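PDB 3FCP: L-Ala-D/L-Glu epimerase, a muconate lactonizing enzyme from Klebsiella pneumoniae subsp. pneumoniae MGH 78578, which belongs to the enolase superfamily, in which a smaller N-terminal domain is joined to a TIM-barrel-like domain, the latter here holding a magnesium ion. Local coordinates for residues A[70-75]-A[107-112]; A[169-174]-A[180-185]; A[271-276]-A[282-287]; A[341-346]-A[358-363]. All coordinates share one frame; numbering follows the deposited sequence.

Contact 1 of 4, residues A[70-75]-A[107-112]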
loop_
_atom_site.group_PDB
_atom_site.type_symbol
_atom_site.label_atom_id
_atom_site.label_comp_id
_atom_site.label_asym_id
_atom_site.label_seq_id
_atom_site.Cartn_x
_atom_site.Cartn_y
_atom_site.Cartn_z
ATOM N N SER A 70 44.826 6.225 -1.163
ATOM C CA SER A 70 44.943 6.276 0.288
ATOM C C SER A 70 44.332 5.032 0.939
ATOM O O SER A 70 44.934 4.437 1.825
ATOM C CB SER A 70 44.238 7.532 0.818
ATOM O OG SER A 70 44.116 7.491 2.228
ATOM N N ALA A 71 43.136 4.646 0.500
ATOM C CA ALA A 71 42.466 3.467 1.051
ATOM C C ALA A 71 43.337 2.223 0.862
ATOM O O ALA A 71 43.476 1.408 1.769
ATOM C CB ALA A 71 41.114 3.265 0.379
ATOM N N ILE A 72 43.931 2.093 -0.319
ATOM C CA ILE A 72 44.788 0.950 -0.613
ATOM C C ILE A 72 46.059 0.937 0.237
ATOM O O ILE A 72 46.391 -0.070 0.862
ATOM C CB ILE A 72 45.174 0.934 -2.109
ATOM C CG1 ILE A 72 43.921 0.677 -2.949
ATOM C CG2 ILE A 72 46.252 -0.128 -2.371
ATOM C CD1 ILE A 72 44.109 0.877 -4.436
ATOM N N THR A 73 46.760 2.064 0.265
ATOM C CA THR A 73 48.006 2.178 1.021
ATOM C C THR A 73 47.865 2.058 2.538
ATOM O O THR A 73 48.511 1.217 3.161
ATOM C CB THR A 73 48.714 3.525 0.728
ATOM O OG1 THR A 73 49.000 3.620 -0.674
ATOM C CG2 THR A 73 50.028 3.627 1.520
ATOM N N HIS A 74 47.012 2.891 3.126
ATOM C CA HIS A 74 46.841 2.910 4.576
ATOM C C HIS A 74 45.946 1.878 5.236
ATOM O O HIS A 74 46.138 1.574 6.411
ATOM C CB HIS A 74 46.363 4.289 5.025
ATOM C CG HIS A 74 47.344 5.384 4.763
ATOM N ND1 HIS A 74 47.504 5.960 3.521
ATOM C CD2 HIS A 74 48.232 5.999 5.581
ATOM C CE1 HIS A 74 48.447 6.884 3.585
ATOM N NE2 HIS A 74 48.905 6.927 4.823
ATOM N N TYR A 75 44.978 1.337 4.503
ATOM C CA TYR A 75 44.048 0.389 5.103
ATOM C C TYR A 75 44.012 -1.014 4.515
ATOM O O TYR A 75 44.194 -1.991 5.237
ATOM C CB TYR A 75 42.646 1.008 5.096
ATOM C CG TYR A 75 42.577 2.263 5.941
ATOM C CD1 TYR A 75 42.490 2.184 7.331
ATOM C CD2 TYR A 75 42.688 3.526 5.360
ATOM C CE1 TYR A 75 42.519 3.334 8.125
ATOM C CE2 TYR A 75 42.721 4.684 6.146
ATOM C CZ TYR A 75 42.638 4.578 7.527
ATOM O OH TYR A 75 42.702 5.708 8.312
ATOM N N SER A 107 37.545 -2.835 -5.513
ATOM C CA SER A 107 37.471 -3.409 -6.852
ATOM C C SER A 107 38.859 -3.637 -7.463
ATOM O O SER A 107 39.088 -4.644 -8.136
ATOM C CB SER A 107 36.649 -2.502 -7.767
ATOM O OG SER A 107 36.728 -2.952 -9.105
ATOM N N ALA A 108 39.773 -2.697 -7.243
ATOM C CA ALA A 108 41.133 -2.834 -7.768
ATOM C C ALA A 108 41.798 -4.049 -7.123
ATOM O O ALA A 108 42.453 -4.843 -7.797
ATOM C CB ALA A 108 41.948 -1.568 -7.480
ATOM N N ILE A 109 41.621 -4.192 -5.813
ATOM C CA ILE A 109 42.199 -5.316 -5.079
ATOM C C ILE A 109 41.576 -6.657 -5.481
ATOM O O ILE A 109 42.286 -7.648 -5.681
ATOM C CB ILE A 109 42.016 -5.136 -3.547
ATOM C CG1 ILE A 109 42.792 -3.904 -3.067
ATOM C CG2 ILE A 109 42.471 -6.400 -2.816
ATOM C CD1 ILE A 109 44.294 -3.979 -3.313
ATOM N N GLU A 110 40.251 -6.696 -5.585
ATOM C CA GLU A 110 39.568 -7.933 -5.957
ATOM C C GLU A 110 40.009 -8.354 -7.352
ATOM O O GLU A 110 40.195 -9.542 -7.629
ATOM C CB GLU A 110 38.044 -7.747 -5.925
ATOM C CG GLU A 110 37.278 -9.043 -6.108
ATOM C CD GLU A 110 35.772 -8.862 -6.031
ATOM O OE1 GLU A 110 35.132 -8.672 -7.084
ATOM O OE2 GLU A 110 35.232 -8.905 -4.910
ATOM N N THR A 111 40.183 -7.373 -8.230
ATOM C CA THR A 111 40.608 -7.649 -9.596
ATOM C C THR A 111 41.990 -8.296 -9.588
ATOM O O THR A 111 42.220 -9.310 -10.254
ATOM C CB THR A 111 40.675 -6.354 -10.434
ATOM O OG1 THR A 111 39.367 -5.773 -10.522
ATOM C CG2 THR A 111 41.200 -6.655 -11.848
ATOM N N ALA A 112 42.904 -7.710 -8.820
ATOM C CA ALA A 112 44.268 -8.221 -8.737
ATOM C C ALA A 112 44.288 -9.629 -8.148
ATOM O O ALA A 112 45.031 -10.500 -8.619
ATOM C CB ALA A 112 45.134 -7.273 -7.893
#
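I72 meets A108 and I109 where helices 65-80 and 103-121 come together in the N-terminal domain of the enolase superfamily, both reaching the three-stranded antiparallel sheet through the same side chains. The contact is purely apolar and rather light. From I72 two branches reach across: the CD1 atom lies 4.5 Å from CB of A108, and CG2 lies 4.4 Å from CD1 of I109. The side chain of I72 is extended, with CD1 anti to CA (chi2 170°), which carries this methyl forward to the small alanine while the shorter CG2 branch is left for I109. Strands complete the buried surroundings: I72 also touches I10 and V36, while A108 and I109 share V38 as a neighbour.

Polar interactions stay within each helix or lead elsewhere. On the 70-75 side a wider pi-type turn spans 71-75, and H74 returns a weak bond from ND1 to the carbonyl O of S70, which approaches the imidazole at its edge and in its plane. At the close of that turn, Y75 OH bonds to E66 of a second subunit, so this part of the helix lies at a subunit interface. On helix 103-121, the carbonyl O of S107 is gripped twice, from opposite faces of its plane: T111 N approaches to 2.9 Å and T111 OG1 to 2.7 Å.

Contact 2 of 4, residues A[169-174]-A[180-185]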
loop_
_atom_site.group_PDB
_atom_site.type_symbol
_atom_site.label_atom_id
_atom_site.label_comp_id
_atom_site.label_asym_id
_atom_site.label_seq_id
_atom_site.Cartn_x
_atom_site.Cartn_y
_atom_site.Cartn_z
ATOM N N LEU A 169 24.043 8.812 -25.903
ATOM C CA LEU A 169 24.189 10.262 -25.960
ATOM C C LEU A 169 24.138 10.860 -24.566
ATOM O O LEU A 169 23.254 10.533 -23.768
ATOM C CB LEU A 169 23.078 10.886 -26.808
ATOM C CG LEU A 169 22.531 10.103 -28.002
ATOM C CD1 LEU A 169 21.536 10.988 -28.751
ATOM C CD2 LEU A 169 23.653 9.655 -28.909
ATOM N N LYS A 170 25.088 11.732 -24.263
ATOM C CA LYS A 170 25.097 12.362 -22.956
ATOM C C LYS A 170 24.414 13.713 -23.062
ATOM O O LYS A 170 24.703 14.504 -23.965
ATOM C CB LYS A 170 26.528 12.504 -22.430
ATOM C CG LYS A 170 27.211 11.150 -22.232
ATOM C CD LYS A 170 28.139 11.122 -21.020
ATOM C CE LYS A 170 27.368 11.256 -19.710
ATOM N NZ LYS A 170 28.269 11.117 -18.516
ATOM N N ILE A 171 23.483 13.957 -22.150
ATOM C CA ILE A 171 22.740 15.205 -22.131
ATOM C C ILE A 171 22.537 15.612 -20.685
ATOM O O ILE A 171 23.016 14.934 -19.778
ATOM C CB ILE A 171 21.366 15.043 -22.806
ATOM C CG1 ILE A 171 20.586 13.914 -22.126
ATOM C CG2 ILE A 171 21.549 14.734 -24.288
ATOM C CD1 ILE A 171 19.182 13.713 -22.661
ATOM N N GLY A 172 21.822 16.714 -20.477
ATOM C CA GLY A 172 21.570 17.187 -19.131
ATOM C C GLY A 172 22.414 18.390 -18.754
ATOM O O GLY A 172 22.286 18.916 -17.652
ATOM N N ALA A 173 23.270 18.836 -19.667
ATOM C CA ALA A 173 24.139 19.985 -19.409
ATOM C C ALA A 173 23.556 21.281 -19.964
ATOM O O ALA A 173 24.055 22.368 -19.674
ATOM C CB ALA A 173 25.522 19.740 -20.011
ATOM N N ARG A 174 22.502 21.166 -20.765
ATOM C CA ARG A 174 21.862 22.335 -21.354
ATOM C C ARG A 174 20.377 22.377 -21.008
ATOM O O ARG A 174 19.871 21.497 -20.314
ATOM C CB ARG A 174 22.041 22.314 -22.873
ATOM C CG ARG A 174 23.491 22.383 -23.326
ATOM C CD ARG A 174 23.583 22.430 -24.841
ATOM N NE ARG A 174 24.950 22.643 -25.310
ATOM C CZ ARG A 174 25.937 21.760 -25.190
ATOM N NH1 ARG A 174 25.720 20.585 -24.609
ATOM N NH2 ARG A 174 27.146 22.053 -25.651
ATOM N N LEU A 180 16.746 18.194 -26.011
ATOM C CA LEU A 180 15.777 17.372 -26.732
ATOM C C LEU A 180 15.905 17.547 -28.243
ATOM O O LEU A 180 15.722 16.596 -29.001
ATOM C CB LEU A 180 14.340 17.700 -26.290
ATOM C CG LEU A 180 13.940 17.297 -24.866
ATOM C CD1 LEU A 180 12.491 17.685 -24.602
ATOM C CD2 LEU A 180 14.124 15.801 -24.691
ATOM N N ARG A 181 16.208 18.764 -28.683
ATOM C CA ARG A 181 16.370 19.028 -30.114
ATOM C C ARG A 181 17.651 18.350 -30.579
ATOM O O ARG A 181 17.730 17.833 -31.695
ATOM C CB ARG A 181 16.439 20.536 -30.372
ATOM C CG ARG A 181 15.122 21.249 -30.100
ATOM C CD ARG A 181 15.249 22.765 -30.152
ATOM N NE ARG A 181 15.768 23.251 -31.428
ATOM C CZ ARG A 181 17.060 23.369 -31.718
ATOM N NH1 ARG A 181 17.979 23.038 -30.819
ATOM N NH2 ARG A 181 17.436 23.823 -32.907
ATOM N N HIS A 182 18.652 18.358 -29.705
ATOM C CA HIS A 182 19.935 17.720 -29.985
ATOM C C HIS A 182 19.711 16.223 -30.191
ATOM O O HIS A 182 20.126 15.654 -31.200
ATOM C CB HIS A 182 20.890 17.949 -28.808
ATOM C CG HIS A 182 22.115 17.086 -28.834
ATOM N ND1 HIS A 182 23.129 17.255 -29.751
ATOM C CD2 HIS A 182 22.495 16.056 -28.037
ATOM C CE1 HIS A 182 24.083 16.370 -29.517
ATOM N NE2 HIS A 182 23.724 15.630 -28.483
ATOM N N THR A 183 19.036 15.589 -29.237
ATOM C CA THR A 183 18.786 14.157 -29.327
ATOM C C THR A 183 17.875 13.806 -30.502
ATOM O O THR A 183 18.120 12.828 -31.205
ATOM C CB THR A 183 18.199 13.599 -27.994
ATOM O OG1 THR A 183 17.795 12.233 -28.177
ATOM C CG2 THR A 183 17.008 14.409 -27.549
ATOM N N ARG A 184 16.838 14.605 -30.732
ATOM C CA ARG A 184 15.929 14.338 -31.845
ATOM C C ARG A 184 16.694 14.331 -33.171
ATOM O O ARG A 184 16.466 13.471 -34.023
ATOM C CB ARG A 184 14.817 15.387 -31.900
ATOM C CG ARG A 184 13.752 15.093 -32.953
ATOM C CD ARG A 184 12.700 16.190 -33.007
ATOM N NE ARG A 184 11.996 16.339 -31.735
ATOM C CZ ARG A 184 11.171 15.428 -31.224
ATOM N NH1 ARG A 184 10.574 15.651 -30.057
ATOM N NH2 ARG A 184 10.934 14.297 -31.878
ATOM N N ALA A 185 17.606 15.288 -33.335
ATOM C CA ALA A 185 18.407 15.386 -34.555
ATOM C C ALA A 185 19.228 14.119 -34.775
ATOM O O ALA A 185 19.293 13.587 -35.890
ATOM C CB ALA A 185 19.331 16.599 -34.478
HETATM O O HOH W 1 24.937 13.585 -26.890
#
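H182 NE2 and the carbonyl O of K170 share one water across the contact. The water lies in the plane of the imidazole, at its edge, 2.9 Å from H182 NE2, and donates a hydrogen bond to K170 O at 3.1 Å. It bridges strand to helix within a beta-alpha-beta unit of the barrel domain, made of strand 166-170, helix 176-189 and strand 195-199. The other ring nitrogen, H182 ND1, bonds to T148 OG1, at the start of helix 148-158. With both nitrogens engaged, the rotation of the ring is probably well defined.

Direct contact between the segments is a matter of van der Waals packing. CG of H182 is anti to the backbone N (chi1 167°), and the imidazole extends from the helix toward the strand end, where its CD2 edge meets the CG2 branch of I171 at 4.1 Å, near the ring plane. The neighbouring strand 195-199 completes the packing: I171 and T183 both touch V198, L169 touches I196, and T183 also packs on L216 of helix 206-218. Past the strand, the turn is secured by D179, whose OD2 accepts from the backbone N of G172. The side chain of I171 is about 11 Å from the magnesium ion, not in the metal's immediate surroundings, and its packing here is part of the barrel wall. Deeper in the interface the side chains of L169 and T183 cross at roughly a right angle, with L169 CD1 4.0 Å from T183 OG1.

Contact 3 of 4, residues A[271-276]-A[282-287]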
loop_
_atom_site.group_PDB
_atom_site.type_symbol
_atom_site.label_atom_id
_atom_site.label_comp_id
_atom_site.label_asym_id
_atom_site.label_seq_id
_atom_site.Cartn_x
_atom_site.Cartn_y
_atom_site.Cartn_z
ATOM N N TYR A 271 19.763 -2.325 -14.853
ATOM C CA TYR A 271 20.809 -1.804 -13.978
ATOM C C TYR A 271 22.144 -1.701 -14.717
ATOM O O TYR A 271 22.533 -2.604 -15.473
ATOM C CB TYR A 271 21.035 -2.709 -12.755
ATOM C CG TYR A 271 19.943 -2.732 -11.707
ATOM C CD1 TYR A 271 18.954 -1.747 -11.661
ATOM C CD2 TYR A 271 19.940 -3.716 -10.713
ATOM C CE1 TYR A 271 17.997 -1.736 -10.654
ATOM C CE2 TYR A 271 18.986 -3.713 -9.698
ATOM C CZ TYR A 271 18.018 -2.720 -9.676
ATOM O OH TYR A 271 17.072 -2.717 -8.681
ATOM N N ALA A 272 22.846 -0.596 -14.489
ATOM C CA ALA A 272 24.161 -0.396 -15.089
ATOM C C ALA A 272 25.174 -1.009 -14.127
ATOM O O ALA A 272 25.588 -0.363 -13.167
ATOM C CB ALA A 272 24.450 1.102 -15.270
ATOM N N LEU A 273 25.557 -2.257 -14.371
ATOM C CA LEU A 273 26.536 -2.925 -13.518
ATOM C C LEU A 273 27.916 -2.297 -13.737
ATOM O O LEU A 273 28.303 -2.019 -14.873
ATOM C CB LEU A 273 26.617 -4.419 -13.858
ATOM C CG LEU A 273 25.336 -5.255 -13.872
ATOM C CD1 LEU A 273 25.646 -6.666 -14.369
ATOM C CD2 LEU A 273 24.742 -5.296 -12.473
ATOM N N LYS A 274 28.642 -2.051 -12.649
ATOM C CA LYS A 274 29.996 -1.499 -12.734
ATOM C C LYS A 274 30.814 -2.123 -11.613
ATOM O O LYS A 274 30.401 -2.096 -10.456
ATOM C CB LYS A 274 29.982 0.029 -12.588
ATOM C CG LYS A 274 29.276 0.758 -13.741
ATOM C CD LYS A 274 29.416 2.266 -13.631
ATOM C CE LYS A 274 28.701 2.972 -14.794
ATOM N NZ LYS A 274 28.870 4.439 -14.720
ATOM N N ILE A 275 31.975 -2.682 -11.941
ATOM C CA ILE A 275 32.770 -3.316 -10.896
ATOM C C ILE A 275 33.197 -2.324 -9.818
ATOM O O ILE A 275 33.252 -2.684 -8.635
ATOM C CB ILE A 275 34.015 -4.066 -11.474
ATOM C CG1 ILE A 275 35.015 -3.092 -12.094
ATOM C CG2 ILE A 275 33.563 -5.089 -12.514
ATOM C CD1 ILE A 275 36.302 -3.792 -12.579
ATOM N N ALA A 276 33.458 -1.076 -10.214
ATOM C CA ALA A 276 33.879 -0.036 -9.268
ATOM C C ALA A 276 32.822 0.276 -8.210
ATOM O O ALA A 276 33.154 0.546 -7.052
ATOM C CB ALA A 276 34.250 1.252 -10.021
ATOM N N ASN A 282 33.892 -10.010 -8.958
ATOM C CA ASN A 282 33.083 -11.045 -8.310
ATOM C C ASN A 282 31.924 -10.419 -7.540
ATOM O O ASN A 282 30.780 -10.887 -7.617
ATOM C CB ASN A 282 33.928 -11.900 -7.354
ATOM C CG ASN A 282 33.139 -13.067 -6.766
ATOM O OD1 ASN A 282 33.112 -13.267 -5.550
ATOM N ND2 ASN A 282 32.495 -13.841 -7.629
ATOM N N SER A 283 32.220 -9.355 -6.800
ATOM C CA SER A 283 31.198 -8.667 -6.010
ATOM C C SER A 283 30.030 -8.166 -6.857
ATOM O O SER A 283 28.878 -8.208 -6.425
ATOM C CB SER A 283 31.816 -7.488 -5.254
ATOM O OG SER A 283 32.711 -7.942 -4.255
ATOM N N VAL A 284 30.318 -7.701 -8.067
ATOM C CA VAL A 284 29.254 -7.192 -8.925
ATOM C C VAL A 284 28.266 -8.287 -9.342
ATOM O O VAL A 284 27.112 -7.996 -9.663
ATOM C CB VAL A 284 29.832 -6.509 -10.200
ATOM C CG1 VAL A 284 30.382 -7.556 -11.157
ATOM C CG2 VAL A 284 28.747 -5.657 -10.871
ATOM N N LEU A 285 28.711 -9.543 -9.324
ATOM C CA LEU A 285 27.849 -10.660 -9.705
ATOM C C LEU A 285 26.655 -10.858 -8.769
ATOM O O LEU A 285 25.609 -11.354 -9.199
ATOM C CB LEU A 285 28.664 -11.959 -9.794
ATOM C CG LEU A 285 29.792 -11.924 -10.829
ATOM C CD1 LEU A 285 30.565 -13.238 -10.805
ATOM C CD2 LEU A 285 29.205 -11.680 -12.214
ATOM N N ALA A 286 26.800 -10.476 -7.498
ATOM C CA ALA A 286 25.683 -10.611 -6.557
ATOM C C ALA A 286 24.567 -9.650 -6.987
ATOM O O ALA A 286 23.386 -9.996 -6.978
ATOM C CB ALA A 286 26.138 -10.291 -5.126
ATOM N N LEU A 287 24.956 -8.439 -7.368
ATOM C CA LEU A 287 23.999 -7.434 -7.822
ATOM C C LEU A 287 23.323 -7.967 -9.087
ATOM O O LEU A 287 22.109 -7.843 -9.264
ATOM C CB LEU A 287 24.725 -6.128 -8.156
ATOM C CG LEU A 287 24.024 -4.771 -8.048
ATOM C CD1 LEU A 287 24.628 -3.848 -9.093
ATOM C CD2 LEU A 287 22.512 -4.883 -8.218
#
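L287 and V284 of the helix close over L273 of the strand, and here the packing is tightest. The leucines run past each other in opposite directions, bringing L273 CD2 to 3.7 Å from L287 CD1. The second methyl of L287, CD2, turns to the tyrosine ring and lies 3.8 Å from Y271 CD2, the two side chains crossing at about a right angle. CG of L287 is roughly anti to the backbone N (chi1 -152°), which points the fork at the strand. One turn earlier V284 uses both branches: CG2 settles 3.9 Å from L273 CB and at the same distance from the carbonyl O of K274, while CG1 meets I275 CG2 more loosely, at 4.2 Å.

The remaining helix face is less enclosed. S283, L285 and A286 are partly exposed and make no contact with 271-276; A286 instead packs on R289 of a third subunit.

On the other side of the strand, the CB of the buried K274 points away from the helix, and its NZ bonds to D250, one of the magnesium ligands, with the side chain about 5 Å from the metal.

Strand 271-273 and helix 283-287 run antiparallel at 169°, their axes 9.8 Å apart, as expected of a barrel strand and the helix that returns alongside it, here after the short helix 275-278. W317 of helix 307-317 touches both L273 and V284, Y271 leans on L262 and A263 of helix 256-264, and the strand itself is hydrogen-bonded between strands 246-249 and 297-300.

Contact 4 of 4, residues A[341-346]-A[358-363]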
loop_
_atom_site.group_PDB
_atom_site.type_symbol
_atom_site.label_atom_id
_atom_site.label_comp_id
_atom_site.label_asym_id
_atom_site.label_seq_id
_atom_site.Cartn_x
_atom_site.Cartn_y
_atom_site.Cartn_z
ATOM N N VAL A 341 50.102 -5.029 -24.097
ATOM C CA VAL A 341 49.261 -5.277 -25.270
ATOM C C VAL A 341 47.791 -4.918 -25.004
ATOM O O VAL A 341 47.158 -5.465 -24.097
ATOM C CB VAL A 341 49.342 -6.757 -25.701
ATOM C CG1 VAL A 341 48.453 -7.002 -26.915
ATOM C CG2 VAL A 341 50.784 -7.126 -26.008
ATOM N N PRO A 342 47.230 -3.994 -25.800
ATOM C CA PRO A 342 45.834 -3.576 -25.633
ATOM C C PRO A 342 44.838 -4.612 -26.148
ATOM O O PRO A 342 45.214 -5.561 -26.839
ATOM C CB PRO A 342 45.773 -2.284 -26.434
ATOM C CG PRO A 342 46.689 -2.590 -27.583
ATOM C CD PRO A 342 47.875 -3.243 -26.894
ATOM N N LEU A 343 43.568 -4.426 -25.795
ATOM C CA LEU A 343 42.499 -5.319 -26.231
ATOM C C LEU A 343 42.206 -5.026 -27.699
ATOM O O LEU A 343 42.476 -3.930 -28.181
ATOM C CB LEU A 343 41.228 -5.059 -25.416
ATOM C CG LEU A 343 41.299 -5.283 -23.905
ATOM C CD1 LEU A 343 40.043 -4.729 -23.249
ATOM C CD2 LEU A 343 41.454 -6.759 -23.620
ATOM N N THR A 344 41.648 -5.995 -28.410
ATOM C CA THR A 344 41.318 -5.768 -29.807
ATOM C C THR A 344 39.826 -5.477 -29.944
ATOM O O THR A 344 38.980 -6.278 -29.534
ATOM C CB THR A 344 41.678 -6.986 -30.682
ATOM O OG1 THR A 344 40.715 -8.024 -30.481
ATOM C CG2 THR A 344 43.057 -7.511 -30.316
ATOM N N PHE A 345 39.515 -4.312 -30.500
ATOM C CA PHE A 345 38.138 -3.891 -30.726
ATOM C C PHE A 345 37.899 -3.972 -32.233
ATOM O O PHE A 345 38.824 -3.767 -33.018
ATOM C CB PHE A 345 37.935 -2.446 -30.264
ATOM C CG PHE A 345 37.985 -2.261 -28.768
ATOM C CD1 PHE A 345 36.807 -2.168 -28.024
ATOM C CD2 PHE A 345 39.205 -2.149 -28.107
ATOM C CE1 PHE A 345 36.844 -1.962 -26.648
ATOM C CE2 PHE A 345 39.255 -1.943 -26.728
ATOM C CZ PHE A 345 38.069 -1.848 -25.997
ATOM N N ALA A 346 36.670 -4.272 -32.633
ATOM C CA ALA A 346 36.336 -4.364 -34.049
ATOM C C ALA A 346 34.859 -4.658 -34.244
ATOM O O ALA A 346 34.248 -5.380 -33.450
ATOM C CB ALA A 346 37.169 -5.448 -34.719
ATOM N N LEU A 358 43.664 -12.094 -16.082
ATOM C CA LEU A 358 42.953 -11.072 -16.841
ATOM C C LEU A 358 43.291 -11.157 -18.323
ATOM O O LEU A 358 42.476 -10.805 -19.180
ATOM C CB LEU A 358 43.321 -9.680 -16.326
ATOM C CG LEU A 358 42.852 -9.309 -14.920
ATOM C CD1 LEU A 358 43.609 -8.084 -14.438
ATOM C CD2 LEU A 358 41.349 -9.044 -14.942
ATOM N N GLY A 359 44.508 -11.600 -18.625
ATOM C CA GLY A 359 44.924 -11.691 -20.012
ATOM C C GLY A 359 45.700 -10.467 -20.477
ATOM O O GLY A 359 45.973 -10.321 -21.663
ATOM N N VAL A 360 46.034 -9.570 -19.555
ATOM C CA VAL A 360 46.808 -8.382 -19.898
ATOM C C VAL A 360 47.984 -8.286 -18.944
ATOM O O VAL A 360 47.902 -8.720 -17.789
ATOM C CB VAL A 360 45.968 -7.080 -19.822
ATOM C CG1 VAL A 360 44.866 -7.116 -20.880
ATOM C CG2 VAL A 360 45.377 -6.908 -18.433
ATOM N N GLU A 361 49.081 -7.717 -19.427
ATOM C CA GLU A 361 50.298 -7.599 -18.632
ATOM C C GLU A 361 50.713 -6.141 -18.466
ATOM O O GLU A 361 50.516 -5.317 -19.361
ATOM C CB GLU A 361 51.425 -8.374 -19.323
ATOM C CG GLU A 361 52.444 -9.001 -18.391
ATOM C CD GLU A 361 51.887 -10.198 -17.637
ATOM O OE1 GLU A 361 51.002 -10.007 -16.779
ATOM O OE2 GLU A 361 52.330 -11.335 -17.908
ATOM N N LEU A 362 51.304 -5.834 -17.320
ATOM C CA LEU A 362 51.760 -4.483 -17.024
ATOM C C LEU A 362 53.046 -4.145 -17.782
ATOM O O LEU A 362 53.974 -4.954 -17.840
ATOM C CB LEU A 362 52.008 -4.358 -15.523
ATOM C CG LEU A 362 51.918 -2.983 -14.869
ATOM C CD1 LEU A 362 50.521 -2.414 -15.070
ATOM C CD2 LEU A 362 52.232 -3.117 -13.381
ATOM N N ASP A 363 53.085 -2.956 -18.379
ATOM C CA ASP A 363 54.266 -2.486 -19.103
ATOM C C ASP A 363 54.965 -1.560 -18.111
ATOM O O ASP A 363 54.621 -0.382 -18.008
ATOM C CB ASP A 363 53.856 -1.696 -20.351
ATOM C CG ASP A 363 55.053 -1.226 -21.173
ATOM O OD1 ASP A 363 56.100 -0.881 -20.579
ATOM O OD2 ASP A 363 54.941 -1.183 -22.419
HETATM O O HOH W 2 48.824 -6.655 -21.953
#
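Peptide units, not rings, are the flat groups where V341 and V360 meet, and no aromatic face or edge is engaged between 341-346 and 358-363. The carbonyl O of V341 lies 4.3 Å from V360 CG1, a contact between a polar atom and a methyl. The peptide N-H groups are joined indirectly: one water accepts from both, lying 3.0 Å from V341 N and 2.8 Å from E361 N, and this stitches the two chain segments together without any direct hydrogen bond.

The same methyl of V360 has an apolar partner in L343, whose CD2 comes to 4.4 Å. Of the leucine's fork, only this CD2 branch reaches V360 CG1.

Both segments belong to the closing part of the barrel domain, where 341-346 ends in strand 345-346, paired antiparallel with 349-351, and 358-363 leads into helix 364-370. L343 and V360 both rest on T307 at the start of helix 307-317, a helix that L358 also touches through A312. Beside V360, G359 adopts a positive phi (95°) where the chain turns into V360. The backbone of E361 is hydrogen-bonded to S340, just before V341. At the end of the segment D363 occupies the N-cap position of helix 364-370, its OD1 accepting from the backbone N of K366.

How the contacts relate
The four contacts follow one another along the chain, none nested or crossing. Contact 1 closes a largely helical excursion of 31 residues in the N-terminal domain. Contacts 2 and 3 each close a tight strand-to-helix connection of the barrel, and contact 4 closes the short hairpin excursion near the C terminus; these three reach the same sheet without touching each other. Contact 1, though in the other domain, touches two of them: E110 probably hydrogen-bonds through OE1 to N282 N and through OE2 to S283 OG of contact 3, and T111 packs on L358 of contact 4. Helix 103-121 thus ties the domains together, while contact 2 lies across the chain's centre from contact 1, their centres 37 Å apart.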